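Local atomic coordinates of beta-N-acetylglucosaminidase Nag2 (Vibrio harveyi, PDB entry 6EZS), a protein that probably hydrolyses terminal non-reducing N-acetyl-D-hexosamine residues in N-acetyl-beta-D-hexosaminides. Residues F41-Y46 against F83-N88; G267-C272 against A580-I585; L531-D536 against V544-P549. All coordinates share one frame; numbering follows the deposited sequence.

Contact 1: residues F41-Y46 against F83-N88; sequences FAFDRY and FSIGSN
Phe-43 and Phe-83 form the aromatic part of a partly buried packing contact in the N-terminal all-beta domain, where the chain leaving strand 38-42 meets the end of strand 78-85. The two segments share no backbone pairing, and their touching parts run 74° apart, so side chains do most of the joining. The phenyl groups approach from opposite directions as an offset edge-to-face pair: the edge of Phe-83 is turned toward the face of Phe-43, with planes at 75° and ring centroids 5.6 Å apart. The nearest carbons are Phe-43 CE2 and Phe-83 CE1, at 3.8 Å. Phe-43 presents its ring here because CG lies trans to the backbone N (chi1 -165°). Ile-85 fills the corner beside the pair. The methyl Ile-85 CG2 lies at the edge of both rings, 4.1 Å from Phe-43 CE2, and also rests 3.4 Å from Tyr-46 O.

Polar links continue the contact toward the surface. A water accepts from Gly-86 N and donates to Tyr-46 O, each at 2.7 Å, bridging the two backbones. Further along, the bent Arg-45 chain brings NH1 within 3.0 Å of Ser-87 OG; this hydrogen bond is weak, since its N-H points well off the line to the oxygen. Ser-87 OG in turn donates to Asn-88 O in the carbonyl plane. The stronger partner of Arg-45 is Asp-95, which forms a salt bridge with NH2.

In the domain's mixed sheet, four strands separate 38-42 from the outermost strand 78-85, so the contact joins parts that are not sheet neighbours. Phe-83 and Ile-85 also pack on Phe-22 of strand 19-28, whereas Phe-43 touches Cys-64 of strand 63-67.

Contact 2: residues G267-C272 against A580-I585; sequences GMMLDC and ALWCEI. With NAG (2-acetamido-2-deoxy-beta-D-glucopyranose), chain C.
The indole of Trp-582 is sandwiched between Met-269 and the bound N-acetylglucosamine. On the protein side, Met-269 CE sits 3.6 Å from the centroid of the six-membered ring and only 7° off its normal, a CH-pi contact. The neighbouring Met-269 SD, 3.5 Å from Trp-582 CH2, adds a Met-aromatic contact over the same face. Bends at chi2 and chi3 of Met-269 (chi3 75°) lay the thioether across the ring. The opposite face carries the sugar, whose C3 lies 3.7 Å above the indole plane, offset toward the rim. Asp-271 OD2 is at the edge, near the ring plane, while Tyr-530 and His-300 make edge-to-face contacts.

Beneath this stack, two parallel strands pair: Leu-581 N donates to Met-269 O at 2.9 Å, and Asp-271 N to Leu-581 O at 3.0 Å. They are the first and last strands of the catalytic TIM barrel, so their pairing closes it. Met-269 and Ala-580 share one face of the sheet. Leu-270 and Leu-581 share the other, lying side by side and packing against Met-592 of helix 589-596, which marks that face as the barrel's outer layer.

Past the last bridge, the Asp-271 carboxylate takes over from the backbone. Asp-271 OD2 accepts from Cys-583 N at 3.0 Å on the anti side, 34° out of the carboxylate plane. The same oxygen forms a salt bridge with Arg-274, a residue that also binds the sugar, so Asp-271 probably helps to position Arg-274 from the second shell. Glu-584, one residue beyond Cys-583, accepts from the sugar hydroxyl O4 at OE2, 2.6 Å away.

Contact 3: residues L531-D536 against V544-P549; sequences LDMTQD and VDWANP. With NAG (2-acetamido-2-deoxy-beta-D-glucopyranose), chain C.
Met-533 lays its side chain across the turn that carries Trp-546, while its backbone is bridged to Val-544. CG lies opposite the carbonyl carbon; bends at chi2 (-64°) and chi3 (131°) then swing SD and CE across the turn, placing Met-533 CE 3.6 Å from Trp-546 CD1. The methyl also lies against Val-544 CG2. Met-533 SD lies 3.9 Å from Ala-547 CB and approaches the five-membered ring of Trp-546 obliquely, as a Met-aromatic contact with 4.8 Å between sulfur and centroid. Trp-546 and Ala-547 are the central residues of a type I beta turn from Asp-545 to Asn-548, and the Ala-547 methyl lies over the centre of the indole.

The backbones are tied on either side of Met-533: Val-544 N donates to Asp-532 O at 3.0 Å, and Thr-534 N to Val-544 O at 2.8 Å. Farther along, Thr-534 and Pro-549 lie side by side, with Thr-534 OG1 against Pro-549 CB.

Two side chains converge from the two segments on the O6 hydroxyl of the bound N-acetylglucosamine. CG of Asp-532 stands between its backbone N and carbonyl carbon, from where OD2 accepts from O6 of the sugar at 2.6 Å. Trp-546 turns the edge of its indole to the sugar, and NE1 donates to O6 at 2.9 Å along an almost straight N-H line of 174°. The hydroxyl thus gives one hydrogen bond and receives one, which fixes its orientation. This is a loop-built part of the sugar site at the mouth of the family 20 catalytic barrel, where Asp-532 and Trp-546 bind N-acetylglucosamine.

Overall arrangement
Contacts 2 and 3 meet the same bound sugar, at O4 and O6 respectively. Their centres are 13 Å apart, and a probable hydrogen bond of 2.9 Å between Leu-531 N and Ala-580 O ties the loop to the barrel strand, with Ile-585 CD1 packing on Val-544 CG1 at 3.7 Å. Contact 1 belongs to the N-terminal domain, its centre 23 Å from that of contact 2 and 17 Å from that of contact 3. It comes near the site's protein wall: Asp-44 OD2 is 4.2 Å from Glu-584 CB, and the Arg-45 side chain is about 6 Å from that of Trp-546 but about 11 Å from the sugar.

Contact 1: residues F41-Y46 against F83-N88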
loop_
_atom_site.group_PDB
_atom_site.type_symbol
_atom_site.label_atom_id
_atom_site.label_comp_id
_atom_site.label_asym_id
_atom_site.label_seq_id
_atom_site.Cartn_x
_atom_site.Cartn_y
_atom_site.Cartn_z
ATOM N N PHE A 41 -8.981 18.169 15.374
ATOM C CA PHE A 41 -7.722 17.960 14.642
ATOM C C PHE A 41 -7.457 16.480 14.384
ATOM O O PHE A 41 -7.994 15.624 15.071
ATOM C CB PHE A 41 -6.543 18.558 15.410
ATOM C CG PHE A 41 -6.470 18.120 16.845
ATOM C CD1 PHE A 41 -5.823 16.931 17.192
ATOM C CD2 PHE A 41 -7.065 18.879 17.860
ATOM C CE1 PHE A 41 -5.752 16.518 18.514
ATOM C CE2 PHE A 41 -6.995 18.467 19.185
ATOM C CZ PHE A 41 -6.332 17.289 19.510
ATOM N N ALA A 42 -6.631 16.187 13.391
ATOM C CA ALA A 42 -6.226 14.815 13.085
ATOM C C ALA A 42 -4.926 14.511 13.813
ATOM O O ALA A 42 -3.957 15.235 13.657
ATOM C CB ALA A 42 -6.050 14.632 11.596
ATOM N N PHE A 43 -4.926 13.453 14.627
ATOM C CA PHE A 43 -3.746 13.025 15.388
ATOM C C PHE A 43 -3.691 11.501 15.437
ATOM O O PHE A 43 -4.654 10.862 15.875
ATOM C CB PHE A 43 -3.783 13.599 16.815
ATOM C CG PHE A 43 -2.465 13.514 17.556
ATOM C CD1 PHE A 43 -1.319 14.087 17.029
ATOM C CD2 PHE A 43 -2.375 12.891 18.808
ATOM C CE1 PHE A 43 -0.113 14.033 17.716
ATOM C CE2 PHE A 43 -1.172 12.827 19.489
ATOM C CZ PHE A 43 -0.045 13.405 18.942
ATOM N N ASP A 44 -2.541 10.948 15.042
ATOM C CA ASP A 44 -2.350 9.494 14.827
ATOM C C ASP A 44 -1.970 8.652 16.060
ATOM O O ASP A 44 -1.714 7.447 15.923
ATOM C CB ASP A 44 -1.278 9.257 13.729
ATOM C CG ASP A 44 -1.876 8.962 12.343
ATOM O OD1 ASP A 44 -3.012 9.437 12.049
ATOM O OD2 ASP A 44 -1.182 8.246 11.544
ATOM N N ARG A 45 -1.910 9.262 17.239
ATOM C CA ARG A 45 -1.517 8.556 18.461
ATOM C C ARG A 45 -2.644 8.634 19.450
ATOM O O ARG A 45 -3.431 9.577 19.420
ATOM C CB ARG A 45 -0.265 9.164 19.107
ATOM C CG ARG A 45 0.926 9.377 18.184
ATOM C CD ARG A 45 1.506 8.081 17.636
ATOM N NE ARG A 45 2.724 8.372 16.879
ATOM C CZ ARG A 45 3.978 8.285 17.329
ATOM N NH1 ARG A 45 4.255 7.855 18.567
ATOM N NH2 ARG A 45 4.989 8.610 16.510
ATOM N N TYR A 46 -2.715 7.634 20.325
ATOM C CA TYR A 46 -3.756 7.573 21.338
ATOM C C TYR A 46 -3.399 8.544 22.474
ATOM O O TYR A 46 -2.338 8.421 23.113
ATOM C CB TYR A 46 -3.913 6.147 21.855
ATOM C CG TYR A 46 -4.902 5.982 22.978
ATOM C CD1 TYR A 46 -6.249 6.260 22.788
ATOM C CD2 TYR A 46 -4.494 5.538 24.235
ATOM C CE1 TYR A 46 -7.167 6.099 23.819
ATOM C CE2 TYR A 46 -5.401 5.380 25.275
ATOM C CZ TYR A 46 -6.740 5.655 25.062
ATOM O OH TYR A 46 -7.658 5.514 26.084
ATOM N N PHE A 83 -1.689 17.467 27.112
ATOM C CA PHE A 83 -2.045 16.056 27.049
ATOM C C PHE A 83 -0.765 15.239 26.974
ATOM O O PHE A 83 0.340 15.761 26.719
ATOM C CB PHE A 83 -2.997 15.726 25.869
ATOM C CG PHE A 83 -2.366 15.832 24.498
ATOM C CD1 PHE A 83 -1.717 14.747 23.926
ATOM C CD2 PHE A 83 -2.444 17.014 23.763
ATOM C CE1 PHE A 83 -1.132 14.842 22.663
ATOM C CE2 PHE A 83 -1.864 17.115 22.498
ATOM C CZ PHE A 83 -1.201 16.034 21.955
ATOM N N SER A 84 -0.944 13.944 27.192
ATOM C CA SER A 84 0.138 12.980 27.109
ATOM C C SER A 84 -0.246 11.778 26.246
ATOM O O SER A 84 -1.406 11.543 25.912
ATOM C CB SER A 84 0.538 12.522 28.516
ATOM O OG SER A 84 0.829 13.638 29.346
ATOM N N ILE A 85 0.777 11.024 25.900
ATOM C CA ILE A 85 0.660 9.796 25.136
ATOM C C ILE A 85 1.718 8.843 25.665
ATOM O O ILE A 85 2.709 9.267 26.266
ATOM C CB ILE A 85 0.883 10.019 23.610
ATOM C CG1 ILE A 85 2.297 10.511 23.314
ATOM C CG2 ILE A 85 -0.140 11.004 23.047
ATOM C CD1 ILE A 85 2.601 10.688 21.846
ATOM N N GLY A 86 1.512 7.559 25.433
ATOM C CA GLY A 86 2.516 6.550 25.789
ATOM C C GLY A 86 3.373 6.305 24.590
ATOM O O GLY A 86 2.982 5.537 23.729
ATOM N N SER A 87 4.505 6.998 24.509
ATOM C CA SER A 87 5.411 6.923 23.350
ATOM C C SER A 87 6.791 7.488 23.660
ATOM O O SER A 87 6.942 8.492 24.394
ATOM C CB SER A 87 4.848 7.708 22.153
ATOM O OG SER A 87 5.828 7.973 21.142
ATOM N N ASN A 88 7.792 6.844 23.061
ATOM C CA ASN A 88 9.133 7.395 22.996
ATOM C C ASN A 88 9.151 8.617 22.083
ATOM O O ASN A 88 8.144 8.911 21.452
ATOM C CB ASN A 88 10.116 6.313 22.545
ATOM C CG ASN A 88 10.444 5.332 23.665
ATOM O OD1 ASN A 88 10.254 5.615 24.873
ATOM N ND2 ASN A 88 10.957 4.182 23.275
HETATM O O HOH W 1 -0.659 6.659 24.191
#

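Contact 2: residues G267-C272 against A580-I585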
loop_
_atom_site.group_PDB
_atom_site.type_symbol
_atom_site.label_atom_id
_atom_site.label_comp_id
_atom_site.label_asym_id
_atom_site.label_seq_id
_atom_site.Cartn_x
_atom_site.Cartn_y
_atom_site.Cartn_z
ATOM N N GLY A 267 5.065 -8.875 -5.723
ATOM C CA GLY A 267 3.883 -8.051 -5.532
ATOM C C GLY A 267 4.070 -6.692 -4.876
ATOM O O GLY A 267 5.120 -6.382 -4.272
ATOM N N MET A 268 3.016 -5.894 -4.998
ATOM C CA MET A 268 2.935 -4.589 -4.366
ATOM C C MET A 268 1.511 -4.412 -3.927
ATOM O O MET A 268 0.598 -4.645 -4.724
ATOM C CB MET A 268 3.329 -3.468 -5.329
ATOM C CG MET A 268 3.391 -2.085 -4.704
ATOM S SD MET A 268 1.853 -1.163 -4.914
ATOM C CE MET A 268 2.075 0.173 -3.738
ATOM N N MET A 269 1.331 -4.031 -2.661
ATOM C CA MET A 269 0.015 -3.760 -2.110
ATOM C C MET A 269 -0.183 -2.260 -2.047
ATOM O O MET A 269 0.724 -1.543 -1.626
ATOM C CB MET A 269 -0.111 -4.332 -0.706
ATOM C CG MET A 269 -1.535 -4.365 -0.168
ATOM S SD MET A 269 -1.663 -3.917 1.573
ATOM C CE MET A 269 -1.439 -2.146 1.392
ATOM N N LEU A 270 -1.362 -1.791 -2.461
ATOM C CA LEU A 270 -1.723 -0.387 -2.310
ATOM C C LEU A 270 -2.949 -0.265 -1.465
ATOM O O LEU A 270 -3.977 -0.854 -1.782
ATOM C CB LEU A 270 -2.010 0.276 -3.654
ATOM C CG LEU A 270 -2.362 1.772 -3.589
ATOM C CD1 LEU A 270 -1.196 2.611 -3.066
ATOM C CD2 LEU A 270 -2.763 2.232 -4.981
ATOM N N ASP A 271 -2.819 0.539 -0.411
ATOM C CA ASP A 271 -3.919 0.939 0.470
ATOM C C ASP A 271 -4.776 2.041 -0.162
ATOM O O ASP A 271 -4.359 3.196 -0.179
ATOM C CB ASP A 271 -3.342 1.422 1.809
ATOM C CG ASP A 271 -4.406 1.886 2.792
ATOM O OD1 ASP A 271 -5.616 1.737 2.509
ATOM O OD2 ASP A 271 -4.017 2.400 3.868
ATOM N N CYS A 272 -5.965 1.671 -0.651
ATOM C CA CYS A 272 -6.952 2.614 -1.206
ATOM C C CYS A 272 -8.113 2.944 -0.254
ATOM O O CYS A 272 -8.989 3.749 -0.588
ATOM C CB CYS A 272 -7.526 2.060 -2.501
ATOM S SG CYS A 272 -6.323 1.936 -3.834
ATOM N N ALA A 580 4.516 -2.939 0.385
ATOM C CA ALA A 580 3.196 -2.350 0.641
ATOM C C ALA A 580 3.264 -0.872 0.939
ATOM O O ALA A 580 4.199 -0.412 1.582
ATOM C CB ALA A 580 2.475 -3.075 1.771
ATOM N N LEU A 581 2.240 -0.152 0.473
ATOM C CA LEU A 581 2.079 1.269 0.751
ATOM C C LEU A 581 0.804 1.474 1.548
ATOM O O LEU A 581 -0.283 1.303 1.035
ATOM C CB LEU A 581 2.031 2.092 -0.536
ATOM C CG LEU A 581 2.150 3.607 -0.328
ATOM C CD1 LEU A 581 3.526 4.018 0.204
ATOM C CD2 LEU A 581 1.857 4.342 -1.622
ATOM N N TRP A 582 0.960 1.831 2.812
ATOM C CA TRP A 582 -0.163 2.175 3.675
ATOM C C TRP A 582 -0.347 3.681 3.570
ATOM O O TRP A 582 0.629 4.426 3.516
ATOM C CB TRP A 582 0.117 1.709 5.093
ATOM C CG TRP A 582 0.374 0.250 5.139
ATOM C CD1 TRP A 582 1.589 -0.380 5.226
ATOM C CD2 TRP A 582 -0.607 -0.793 5.053
ATOM N NE1 TRP A 582 1.415 -1.742 5.233
ATOM C CE2 TRP A 582 0.080 -2.022 5.126
ATOM C CE3 TRP A 582 -2.002 -0.805 4.930
ATOM C CZ2 TRP A 582 -0.578 -3.243 5.077
ATOM C CZ3 TRP A 582 -2.656 -2.021 4.902
ATOM C CH2 TRP A 582 -1.949 -3.220 4.975
ATOM N N CYS A 583 -1.595 4.127 3.507
ATOM C CA CYS A 583 -1.882 5.476 3.013
ATOM C C CYS A 583 -2.515 6.413 4.006
ATOM O O CYS A 583 -3.179 7.369 3.595
ATOM C CB CYS A 583 -2.706 5.388 1.732
ATOM S SG CYS A 583 -1.669 4.890 0.350
ATOM N N GLU A 584 -2.234 6.195 5.295
ATOM C CA GLU A 584 -2.703 7.084 6.383
ATOM C C GLU A 584 -2.362 8.556 6.143
ATOM O O GLU A 584 -3.155 9.422 6.464
ATOM C CB GLU A 584 -2.096 6.706 7.741
ATOM C CG GLU A 584 -2.716 5.513 8.435
ATOM C CD GLU A 584 -2.151 4.197 7.974
ATOM O OE1 GLU A 584 -1.525 4.141 6.888
ATOM O OE2 GLU A 584 -2.343 3.210 8.705
ATOM N N ILE A 585 -1.175 8.823 5.613
ATOM C CA ILE A 585 -0.738 10.203 5.317
ATOM C C ILE A 585 -0.352 10.438 3.846
ATOM O O ILE A 585 0.329 11.392 3.517
ATOM C CB ILE A 585 0.389 10.645 6.274
ATOM C CG1 ILE A 585 1.547 9.634 6.281
ATOM C CG2 ILE A 585 -0.180 10.786 7.667
ATOM C CD1 ILE A 585 2.760 10.073 7.068
HETATM C C1 NAG C . 0.524 -2.390 9.155
HETATM C C2 NAG C . -1.011 -2.556 9.290
HETATM C C3 NAG C . -1.826 -1.436 8.640
HETATM C C4 NAG C . -1.259 -0.064 8.931
HETATM C C5 NAG C . 0.260 -0.088 8.844
HETATM C C6 NAG C . 0.897 1.242 9.243
HETATM C C7 NAG C . -2.066 -4.820 9.158
HETATM C C8 NAG C . -2.333 -5.935 8.190
HETATM N N2 NAG C . -1.384 -3.819 8.608
HETATM O O1 NAG C . 1.245 -3.350 9.913
HETATM O O3 NAG C . -3.167 -1.473 9.116
HETATM O O4 NAG C . -1.830 0.820 7.968
HETATM O O5 NAG C . 0.709 -1.110 9.723
HETATM O O6 NAG C . 2.250 1.249 8.778
HETATM O O7 NAG C . -2.458 -4.845 10.319
#

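Contact 3: residues L531-D536 against V544-P549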
loop_
_atom_site.group_PDB
_atom_site.type_symbol
_atom_site.label_atom_id
_atom_site.label_comp_id
_atom_site.label_asym_id
_atom_site.label_seq_id
_atom_site.Cartn_x
_atom_site.Cartn_y
_atom_site.Cartn_z
ATOM N N LEU A 531 6.688 0.822 2.485
ATOM C CA LEU A 531 7.025 2.065 1.819
ATOM C C LEU A 531 6.392 3.306 2.450
ATOM O O LEU A 531 6.765 4.417 2.063
ATOM C CB LEU A 531 6.640 1.970 0.348
ATOM C CG LEU A 531 7.364 0.842 -0.394
ATOM C CD1 LEU A 531 7.020 0.825 -1.871
ATOM C CD2 LEU A 531 8.880 0.956 -0.250
ATOM N N ASP A 532 5.477 3.126 3.412
ATOM C CA ASP A 532 4.969 4.253 4.212
ATOM C C ASP A 532 5.983 4.778 5.213
ATOM O O ASP A 532 5.827 5.890 5.738
ATOM C CB ASP A 532 3.604 3.970 4.900
ATOM C CG ASP A 532 3.613 2.745 5.814
ATOM O OD1 ASP A 532 4.178 1.700 5.428
ATOM O OD2 ASP A 532 3.008 2.815 6.906
ATOM N N MET A 533 7.032 3.996 5.453
ATOM C CA MET A 533 8.085 4.416 6.340
ATOM C C MET A 533 8.955 5.519 5.732
ATOM O O MET A 533 9.244 5.501 4.532
ATOM C CB MET A 533 8.971 3.236 6.708
ATOM C CG MET A 533 8.258 2.128 7.446
ATOM S SD MET A 533 7.663 2.684 9.050
ATOM C CE MET A 533 5.993 2.053 8.866
ATOM N N THR A 534 9.387 6.450 6.580
ATOM C CA THR A 534 10.259 7.546 6.182
ATOM C C THR A 534 11.512 7.040 5.482
ATOM O O THR A 534 11.977 5.931 5.734
ATOM C CB THR A 534 10.691 8.428 7.389
ATOM O OG1 THR A 534 11.331 7.638 8.415
ATOM C CG2 THR A 534 9.492 9.182 7.978
ATOM N N GLN A 535 12.035 7.871 4.587
ATOM C CA GLN A 535 13.203 7.538 3.776
ATOM C C GLN A 535 14.516 8.114 4.296
ATOM O O GLN A 535 15.573 7.795 3.768
ATOM C CB GLN A 535 12.987 8.016 2.348
ATOM C CG GLN A 535 11.928 7.216 1.640
ATOM C CD GLN A 535 11.637 7.742 0.272
ATOM O OE1 GLN A 535 12.304 7.366 -0.684
ATOM N NE2 GLN A 535 10.634 8.608 0.161
ATOM N N ASP A 536 14.456 8.963 5.306
ATOM C CA ASP A 536 15.663 9.582 5.841
ATOM C C ASP A 536 15.383 10.012 7.282
ATOM O O ASP A 536 14.243 9.925 7.759
ATOM C CB ASP A 536 16.119 10.734 4.915
ATOM C CG ASP A 536 17.444 11.373 5.333
ATOM O OD1 ASP A 536 18.327 10.677 5.871
ATOM O OD2 ASP A 536 17.602 12.595 5.130
ATOM N N VAL A 544 5.955 7.640 8.191
ATOM C CA VAL A 544 5.860 7.191 9.577
ATOM C C VAL A 544 7.122 6.358 9.846
ATOM O O VAL A 544 7.869 6.041 8.925
ATOM C CB VAL A 544 4.538 6.424 9.851
ATOM C CG1 VAL A 544 3.349 7.213 9.313
ATOM C CG2 VAL A 544 4.541 5.033 9.226
ATOM N N ASP A 545 7.363 6.039 11.110
ATOM C CA ASP A 545 8.614 5.391 11.505
ATOM C C ASP A 545 8.467 4.330 12.587
ATOM O O ASP A 545 9.463 3.952 13.199
ATOM C CB ASP A 545 9.630 6.459 11.959
ATOM C CG ASP A 545 9.243 7.136 13.285
ATOM O OD1 ASP A 545 8.109 6.948 13.749
ATOM O OD2 ASP A 545 10.073 7.873 13.865
ATOM N N TRP A 546 7.258 3.824 12.818
ATOM C CA TRP A 546 7.035 2.913 13.957
ATOM C C TRP A 546 7.841 1.629 13.802
ATOM O O TRP A 546 8.371 1.126 14.771
ATOM C CB TRP A 546 5.544 2.633 14.184
ATOM C CG TRP A 546 4.913 1.805 13.132
ATOM C CD1 TRP A 546 4.286 2.248 11.995
ATOM C CD2 TRP A 546 4.852 0.375 13.093
ATOM N NE1 TRP A 546 3.837 1.179 11.254
ATOM C CE2 TRP A 546 4.176 0.017 11.901
ATOM C CE3 TRP A 546 5.329 -0.644 13.935
ATOM C CZ2 TRP A 546 3.944 -1.320 11.545
ATOM C CZ3 TRP A 546 5.109 -1.975 13.576
ATOM C CH2 TRP A 546 4.412 -2.298 12.394
ATOM N N ALA A 547 7.932 1.129 12.573
ATOM C CA ALA A 547 8.803 0.007 12.220
ATOM C C ALA A 547 10.267 0.396 12.025
ATOM O O ALA A 547 11.066 -0.471 11.766
ATOM C CB ALA A 547 8.314 -0.645 10.948
ATOM N N ASN A 548 10.578 1.692 12.109
ATOM C CA ASN A 548 11.892 2.326 11.875
ATOM C C ASN A 548 11.985 3.006 10.513
ATOM O O ASN A 548 11.352 2.578 9.553
ATOM C CB ASN A 548 13.121 1.419 12.081
ATOM C CG ASN A 548 13.571 1.353 13.535
ATOM O OD1 ASN A 548 13.089 2.094 14.411
ATOM N ND2 ASN A 548 14.536 0.465 13.797
ATOM N N PRO A 549 12.773 4.082 10.422
ATOM C CA PRO A 549 12.992 4.658 9.101
ATOM C C PRO A 549 13.557 3.632 8.089
ATOM O O PRO A 549 14.333 2.741 8.438
ATOM C CB PRO A 549 13.984 5.776 9.373
ATOM C CG PRO A 549 13.738 6.148 10.780
ATOM C CD PRO A 549 13.382 4.888 11.485
HETATM C C1 NAG C . 0.524 -2.390 9.155
HETATM C C2 NAG C . -1.011 -2.556 9.290
HETATM C C3 NAG C . -1.826 -1.436 8.640
HETATM C C4 NAG C . -1.259 -0.064 8.931
HETATM C C5 NAG C . 0.260 -0.088 8.844
HETATM C C6 NAG C . 0.897 1.242 9.243
HETATM C C7 NAG C . -2.066 -4.820 9.158
HETATM C C8 NAG C . -2.333 -5.935 8.190
HETATM N N2 NAG C . -1.384 -3.819 8.608
HETATM O O1 NAG C . 1.245 -3.350 9.913
HETATM O O3 NAG C . -3.167 -1.473 9.116
HETATM O O4 NAG C . -1.830 0.820 7.968
HETATM O O5 NAG C . 0.709 -1.110 9.723
HETATM O O6 NAG C . 2.250 1.249 8.778
HETATM O O7 NAG C . -2.458 -4.845 10.319
#